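Local coordinates for putative phosphosugar isomerase (Clostridium difficile, PDB 3G68) that probably isomerises a phosphorylated sugar, or binds a related sugar phosphate, through its double-SIS (sugar isomerase) architecture, at the interface of chains A and B and the interface of chains A and C. Sequence-based numbering; all coordinates share one arbitrary frame. Chains: chain A/B/C, Putative phosphosugar isomerase.

Contact 1: the interface of chains A and B. Residues chain A 210, 212, 236-237, 239; chain B 210, 212, 236-237, 239.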
loop_
_atom_site.group_PDB
_atom_site.type_symbol
_atom_site.label_atom_id
_atom_site.label_comp_id
_atom_site.label_asym_id
_atom_site.label_seq_id
_atom_site.Cartn_x
_atom_site.Cartn_y
_atom_site.Cartn_z
ATOM N N GLU A 210 4.185 -7.658 -14.857
ATOM C CA GLU A 210 3.840 -6.864 -13.686
ATOM C C GLU A 210 2.329 -7.017 -13.493
ATOM O O GLU A 210 1.560 -7.059 -14.473
ATOM C CB GLU A 210 4.276 -5.402 -13.836
ATOM C CG GLU A 210 3.721 -4.624 -15.013
ATOM C CD GLU A 210 2.417 -3.859 -14.756
ATOM O OE1 GLU A 210 1.822 -3.962 -13.646
ATOM O OE2 GLU A 210 2.003 -3.109 -15.679
ATOM N N ARG A 212 -1.360 -6.137 -11.145
ATOM C CA ARG A 212 -2.119 -5.340 -10.171
ATOM C C ARG A 212 -3.404 -6.097 -9.868
ATOM O O ARG A 212 -3.957 -6.748 -10.741
ATOM C CB ARG A 212 -2.408 -3.936 -10.656
ATOM C CG ARG A 212 -1.149 -3.114 -10.827
ATOM C CD ARG A 212 -1.498 -1.683 -11.260
ATOM N NE ARG A 212 -0.290 -0.856 -11.357
ATOM C CZ ARG A 212 0.499 -0.749 -12.422
ATOM N NH1 ARG A 212 0.227 -1.395 -13.551
ATOM N NH2 ARG A 212 1.563 0.040 -12.353
ATOM N N ILE A 236 8.241 -10.044 -9.467
ATOM C CA ILE A 236 7.984 -8.971 -10.366
ATOM C C ILE A 236 7.151 -7.975 -9.566
ATOM O O ILE A 236 6.709 -8.307 -8.461
ATOM C CB ILE A 236 7.181 -9.458 -11.623
ATOM C CG1 ILE A 236 5.902 -10.224 -11.214
ATOM C CG2 ILE A 236 8.071 -10.291 -12.514
ATOM C CD1 ILE A 236 4.988 -10.607 -12.408
ATOM N N PRO A 237 6.956 -6.762 -10.097
ATOM C CA PRO A 237 6.102 -5.808 -9.383
ATOM C C PRO A 237 4.655 -6.279 -9.293
ATOM O O PRO A 237 4.105 -6.733 -10.296
ATOM C CB PRO A 237 6.187 -4.560 -10.239
ATOM C CG PRO A 237 7.543 -4.718 -11.002
ATOM C CD PRO A 237 7.560 -6.161 -11.300
ATOM N N THR A 239 1.024 -5.045 -7.037
ATOM C CA THR A 239 0.347 -4.192 -6.060
ATOM C C THR A 239 -1.141 -4.470 -6.055
ATOM O O THR A 239 -1.728 -4.760 -7.103
ATOM C CB THR A 239 0.607 -2.671 -6.328
ATOM O OG1 THR A 239 2.010 -2.442 -6.380
ATOM C CG2 THR A 239 -0.026 -1.730 -5.199
ATOM N N GLU B 210 10.798 0.023 -13.427
ATOM C CA GLU B 210 9.916 -0.146 -12.281
ATOM C C GLU B 210 10.681 0.387 -11.067
ATOM O O GLU B 210 11.907 0.197 -10.950
ATOM C CB GLU B 210 9.468 -1.602 -12.111
ATOM C CG GLU B 210 10.550 -2.648 -11.928
ATOM C CD GLU B 210 10.950 -2.953 -10.480
ATOM O OE1 GLU B 210 10.452 -2.292 -9.525
ATOM O OE2 GLU B 210 11.757 -3.903 -10.298
ATOM N N ARG B 212 10.816 1.319 -6.707
ATOM C CA ARG B 212 10.330 1.156 -5.331
ATOM C C ARG B 212 11.005 2.223 -4.482
ATOM O O ARG B 212 12.149 2.574 -4.725
ATOM C CB ARG B 212 10.582 -0.229 -4.775
ATOM C CG ARG B 212 9.806 -1.297 -5.515
ATOM C CD ARG B 212 10.047 -2.673 -4.878
ATOM N NE ARG B 212 9.241 -3.705 -5.539
ATOM C CZ ARG B 212 9.590 -4.392 -6.623
ATOM N NH1 ARG B 212 10.769 -4.208 -7.208
ATOM N NH2 ARG B 212 8.746 -5.293 -7.108
ATOM N N ILE B 236 4.708 3.445 -14.979
ATOM C CA ILE B 236 5.336 2.184 -14.780
ATOM C C ILE B 236 4.987 1.790 -13.348
ATOM O O ILE B 236 4.451 2.620 -12.606
ATOM C CB ILE B 236 6.893 2.286 -14.945
ATOM C CG1 ILE B 236 7.483 3.403 -14.054
ATOM C CG2 ILE B 236 7.246 2.486 -16.400
ATOM C CD1 ILE B 236 9.034 3.462 -14.062
ATOM N N PRO B 237 5.261 0.537 -12.965
ATOM C CA PRO B 237 5.000 0.151 -11.575
ATOM C C PRO B 237 5.876 0.913 -10.587
ATOM O O PRO B 237 7.079 1.034 -10.817
ATOM C CB PRO B 237 5.357 -1.322 -11.553
ATOM C CG PRO B 237 5.194 -1.773 -13.042
ATOM C CD PRO B 237 5.722 -0.607 -13.773
ATOM N N THR B 239 5.975 1.479 -6.175
ATOM C CA THR B 239 5.426 1.251 -4.838
ATOM C C THR B 239 6.352 1.814 -3.782
ATOM O O THR B 239 7.577 1.779 -3.939
ATOM C CB THR B 239 5.163 -0.269 -4.563
ATOM O OG1 THR B 239 4.333 -0.790 -5.595
ATOM C CG2 THR B 239 4.450 -0.524 -3.153
#
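A:Pro237 and B:Pro237 meet near the two-fold axis relating chains A and B, their pyrrolidine rings touching through CB at 3.6 Å. The apolar contacts continue outward: CG of A:Pro237 lies against the aliphatic part of B:Glu210, 3.8 Å from its CG. Glutamate suits this place because its methylenes touch the ring while the carboxylate, still beside it, turns toward Arg212 of its own chain. CG of B:Glu210 sits between the backbone N and carbonyl carbon (chi1 59°) and the chain bends at chi2, crossing the proline at about a right angle.

The charged contacts run within each chain. The carboxylate oxygen OE1 of A:Glu210 forms a salt bridge with guanidinium NH1 of A:Arg212, at 3.0 Å. This would steady the arginine, extended as far as NE and then turned at chi4 (87°), whose NH2 comes to 3.5 Å from CA of B:Pro237, with the B:Ile236 carbonyl carbon at the guanidinium edge.

The polar contact across is a weak hydrogen bond between the hydroxyls OG1 of A:Thr239 and B:Thr239, 3.0 Å apart. A hydroxyl can donate and accept, so identical residues can pair across an axis. Rigid prolines flanked by tethered arginines thus give this probable dimer interface a well-defined centre.

Contact 2: the interface of chains A and B. Residues chain A 212, 241, 249-250, 252-253; chain B 231-232, 235-237.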
loop_
_atom_site.group_PDB
_atom_site.type_symbol
_atom_site.label_atom_id
_atom_site.label_comp_id
_atom_site.label_asym_id
_atom_site.label_seq_id
_atom_site.Cartn_x
_atom_site.Cartn_y
_atom_site.Cartn_z
ATOM N N ARG A 212 -1.360 -6.137 -11.145
ATOM C CA ARG A 212 -2.119 -5.340 -10.171
ATOM C C ARG A 212 -3.404 -6.097 -9.868
ATOM O O ARG A 212 -3.957 -6.748 -10.741
ATOM C CB ARG A 212 -2.408 -3.936 -10.656
ATOM C CG ARG A 212 -1.149 -3.114 -10.827
ATOM C CD ARG A 212 -1.498 -1.683 -11.260
ATOM N NE ARG A 212 -0.290 -0.856 -11.357
ATOM C CZ ARG A 212 0.499 -0.749 -12.422
ATOM N NH1 ARG A 212 0.227 -1.395 -13.551
ATOM N NH2 ARG A 212 1.563 0.040 -12.353
ATOM N N TYR A 241 -4.988 -3.015 -4.793
ATOM C CA TYR A 241 -5.722 -1.769 -4.615
ATOM C C TYR A 241 -7.189 -1.995 -4.387
ATOM O O TYR A 241 -7.755 -2.948 -4.945
ATOM C CB TYR A 241 -5.667 -0.943 -5.916
ATOM C CG TYR A 241 -4.316 -0.667 -6.471
ATOM C CD1 TYR A 241 -3.707 -1.575 -7.321
ATOM C CD2 TYR A 241 -3.611 0.482 -6.101
ATOM C CE1 TYR A 241 -2.457 -1.335 -7.831
ATOM C CE2 TYR A 241 -2.354 0.718 -6.592
ATOM C CZ TYR A 241 -1.793 -0.191 -7.497
ATOM O OH TYR A 241 -0.527 0.055 -8.005
ATOM N N GLY A 249 -5.990 7.693 -10.114
ATOM C CA GLY A 249 -4.685 7.780 -10.748
ATOM C C GLY A 249 -3.959 6.532 -11.190
ATOM O O GLY A 249 -3.058 6.619 -12.009
ATOM N N ILE A 250 -4.341 5.368 -10.683
ATOM C CA ILE A 250 -3.579 4.156 -11.005
ATOM C C ILE A 250 -3.695 3.746 -12.469
ATOM O O ILE A 250 -2.717 3.229 -13.025
ATOM C CB ILE A 250 -3.904 2.968 -10.034
ATOM C CG1 ILE A 250 -3.833 3.425 -8.565
ATOM C CG2 ILE A 250 -2.966 1.726 -10.298
ATOM C CD1 ILE A 250 -2.530 4.071 -8.108
ATOM N N ASN A 252 -3.404 5.397 -15.035
ATOM C CA ASN A 252 -2.356 6.048 -15.813
ATOM C C ASN A 252 -1.200 5.135 -16.180
ATOM O O ASN A 252 -0.568 5.355 -17.200
ATOM C CB ASN A 252 -1.750 7.227 -15.013
ATOM C CG ASN A 252 -2.631 8.431 -14.984
ATOM O OD1 ASN A 252 -3.052 8.903 -13.915
ATOM N ND2 ASN A 252 -2.959 8.932 -16.162
ATOM N N ALA A 253 -0.888 4.163 -15.328
ATOM C CA ALA A 253 0.255 3.272 -15.553
ATOM C C ALA A 253 -0.056 1.968 -16.296
ATOM O O ALA A 253 0.848 1.138 -16.486
ATOM C CB ALA A 253 0.922 2.990 -14.201
ATOM N N LEU B 231 4.277 6.958 -10.265
ATOM C CA LEU B 231 3.398 6.067 -11.034
ATOM C C LEU B 231 2.587 6.829 -12.108
ATOM O O LEU B 231 2.582 6.447 -13.284
ATOM C CB LEU B 231 2.479 5.273 -10.090
ATOM C CG LEU B 231 1.490 4.270 -10.704
ATOM C CD1 LEU B 231 1.138 3.205 -9.690
ATOM C CD2 LEU B 231 0.222 4.986 -11.220
ATOM N N GLU B 232 1.932 7.909 -11.693
ATOM C CA GLU B 232 1.071 8.695 -12.553
ATOM C C GLU B 232 1.809 9.372 -13.696
ATOM O O GLU B 232 1.241 9.540 -14.785
ATOM C CB GLU B 232 0.312 9.770 -11.735
ATOM C CG GLU B 232 -0.731 9.225 -10.788
ATOM C CD GLU B 232 -1.349 10.271 -9.873
ATOM O OE1 GLU B 232 -0.858 11.412 -9.818
ATOM O OE2 GLU B 232 -2.340 9.936 -9.184
ATOM N N ARG B 235 4.501 6.273 -15.381
ATOM C CA ARG B 235 3.583 5.265 -15.984
ATOM C C ARG B 235 4.183 3.870 -16.117
ATOM O O ARG B 235 4.172 3.221 -17.167
ATOM C CB ARG B 235 3.042 5.813 -17.267
ATOM C CG ARG B 235 2.236 7.018 -16.945
ATOM C CD ARG B 235 1.733 7.739 -18.101
ATOM N NE ARG B 235 1.117 8.975 -17.611
ATOM C CZ ARG B 235 0.608 9.911 -18.400
ATOM N NH1 ARG B 235 0.571 9.754 -19.720
ATOM N NH2 ARG B 235 0.107 10.998 -17.855
ATOM N N ILE B 236 4.708 3.445 -14.979
ATOM C CA ILE B 236 5.336 2.184 -14.780
ATOM C C ILE B 236 4.987 1.790 -13.348
ATOM O O ILE B 236 4.451 2.620 -12.606
ATOM C CB ILE B 236 6.893 2.286 -14.945
ATOM C CG1 ILE B 236 7.483 3.403 -14.054
ATOM C CG2 ILE B 236 7.246 2.486 -16.400
ATOM C CD1 ILE B 236 9.034 3.462 -14.062
ATOM N N PRO B 237 5.261 0.537 -12.965
ATOM C CA PRO B 237 5.000 0.151 -11.575
ATOM C C PRO B 237 5.876 0.913 -10.587
ATOM O O PRO B 237 7.079 1.034 -10.817
ATOM C CB PRO B 237 5.357 -1.322 -11.553
ATOM C CG PRO B 237 5.194 -1.773 -13.042
ATOM C CD PRO B 237 5.722 -0.607 -13.773
#
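B:Leu231, on helix 220-234, pushes its isobutyl group toward the short 3-10 helix 250-253 of chain A. From CB the side chain runs with CG anti to the backbone N (chi1 -179°), which carries the branch point to 3.8 Å from the methyl CB of A:Ala253. There it forks. CD2 touches the same alanine CB at 3.7 Å and also nears the carbonyl O of A:Gly249. CD1 takes the other direction, meeting the phenol OH of A:Tyr241 tip to tip at 3.9 Å and lying near CD1 of A:Ile250, whose side chain it crosses at about a right angle. Alanine's small methyl lets the helix come close, while the branched leucine addresses two surfaces.

At the next residue of the helix, CG of B:Glu232 lies 3.9 Å from the amide OD1 of A:Asn252, the amide and carboxylate planes 70° apart. Its OE2 comes to 3.5 Å from CA of A:Gly249, where the lack of a side chain permits the approach. B:Arg235 lays its extended chain beside the carbonyl O of A:Asn252, CG being 3.3 Å away, its guanidinium plane within 12° of the asparagine amide. Its NE donates a nearly straight, in-plane hydrogen bond to the carbonyl O of B:Glu232 at 2.9 Å, which should hold the arginine against the end of its own helix. Van der Waals fit rather than direct polar bonding seats this helix against the neighbouring subunit in the probable dimer.

Contact 3: the interface of chains A and C. Residues chain A 21, 24-25; chain C 170-171, 174.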
loop_
_atom_site.group_PDB
_atom_site.type_symbol
_atom_site.label_atom_id
_atom_site.label_comp_id
_atom_site.label_asym_id
_atom_site.label_seq_id
_atom_site.Cartn_x
_atom_site.Cartn_y
_atom_site.Cartn_z
ATOM N N ASN A 21 -11.217 -26.208 19.109
ATOM C CA ASN A 21 -10.397 -25.826 20.277
ATOM C C ASN A 21 -10.715 -24.446 20.882
ATOM O O ASN A 21 -10.172 -24.093 21.949
ATOM C CB ASN A 21 -8.929 -25.859 19.851
ATOM C CG ASN A 21 -7.974 -25.867 21.017
ATOM O OD1 ASN A 21 -8.152 -26.637 21.992
ATOM N ND2 ASN A 21 -6.940 -25.021 20.936
ATOM N N SER A 24 -11.720 -23.739 24.676
ATOM C CA SER A 24 -10.609 -23.906 25.560
ATOM C C SER A 24 -9.586 -22.787 25.367
ATOM O O SER A 24 -9.174 -22.130 26.328
ATOM C CB SER A 24 -9.992 -25.286 25.319
ATOM O OG SER A 24 -9.065 -25.555 26.325
ATOM N N LEU A 25 -9.206 -22.514 24.120
ATOM C CA LEU A 25 -8.175 -21.506 23.853
ATOM C C LEU A 25 -8.483 -20.098 24.389
ATOM O O LEU A 25 -7.597 -19.459 24.952
ATOM C CB LEU A 25 -7.893 -21.394 22.355
ATOM C CG LEU A 25 -6.720 -20.492 21.956
ATOM C CD1 LEU A 25 -5.406 -21.035 22.519
ATOM C CD2 LEU A 25 -6.631 -20.386 20.439
ATOM N N SER C 170 -8.116 -30.973 27.182
ATOM C CA SER C 170 -8.661 -30.714 25.852
ATOM C C SER C 170 -7.599 -30.107 24.948
ATOM O O SER C 170 -7.566 -30.456 23.767
ATOM C CB SER C 170 -9.909 -29.821 25.893
ATOM O OG SER C 170 -10.952 -30.549 26.519
ATOM N N GLU C 171 -6.751 -29.214 25.474
ATOM C CA GLU C 171 -5.726 -28.612 24.633
ATOM C C GLU C 171 -4.660 -29.629 24.250
ATOM O O GLU C 171 -4.137 -29.568 23.149
ATOM C CB GLU C 171 -5.134 -27.348 25.260
ATOM C CG GLU C 171 -6.139 -26.179 25.229
ATOM C CD GLU C 171 -5.595 -24.876 25.794
ATOM O OE1 GLU C 171 -4.474 -24.873 26.353
ATOM O OE2 GLU C 171 -6.300 -23.849 25.702
ATOM N N ASN C 174 -6.018 -31.604 21.393
ATOM C CA ASN C 174 -5.823 -30.764 20.210
ATOM C C ASN C 174 -4.353 -30.720 19.715
ATOM O O ASN C 174 -4.071 -30.767 18.529
ATOM C CB ASN C 174 -6.273 -29.329 20.525
ATOM C CG ASN C 174 -6.161 -28.429 19.325
ATOM O OD1 ASN C 174 -5.247 -27.602 19.232
ATOM N ND2 ASN C 174 -7.044 -28.634 18.368
HETATM O O HOH W 1 -5.680 -21.150 26.584
#
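Two helices, 11-25 of chain A and 170-184 of chain C, meet here near the C-terminal end of the first and the N-terminal end of the second. Between them A:Asn21 and C:Asn174 stack their carboxamides, the planes only 4° apart and the CG atoms 3.6 Å from each other. Each has CG anti to the backbone N, which for A:Asn21 (chi1 -164°) brings an amide face against its partner while the two side chains cross at about a right angle. Asparagine, short, flat and polar, suits such a face-to-face contact.

Alongside, C:Glu171 stretches out, extended beyond CG, toward the last turn of the chain A helix. Its carboxylate OE2 accepts a weak hydrogen bond from the hydroxyl OG of A:Ser24 at 3.3 Å. Serine is small enough to let the glutamate lie close and still offers a donor. Glutamate is long enough to reach the helix end, where OE2 comes within 3.4 Å of the carbonyl O of A:Ser24, an approach of two oxygens that the serine hydroxyl and a water may offset.

The two chains are not related by an exact two-fold, and this small polar patch may reflect crystal packing. The bridging water, HOH W 1, is bound 2.9 Å from OE2 of C:Glu171 and 3.0 Å from the carbonyl O of A:Leu25.

Contact 1 and contact 2 are neighbouring parts of one two-fold interface between chains A and B, their C-alpha centres about 8 Å apart. They share A:Arg212, B:Ile236 and B:Pro237, so the arginine and the proline segment join the proline centre to the flanking helix, and the twin of contact 2 repeats this with the chains exchanged. The C-alpha centre of contact 3 is about 43 Å from that of contact 1 and about 47 Å from that of contact 2. The separate surfaces let chain A touch B and C together, as it does here, although the structure alone does not show that the larger assembly is biological.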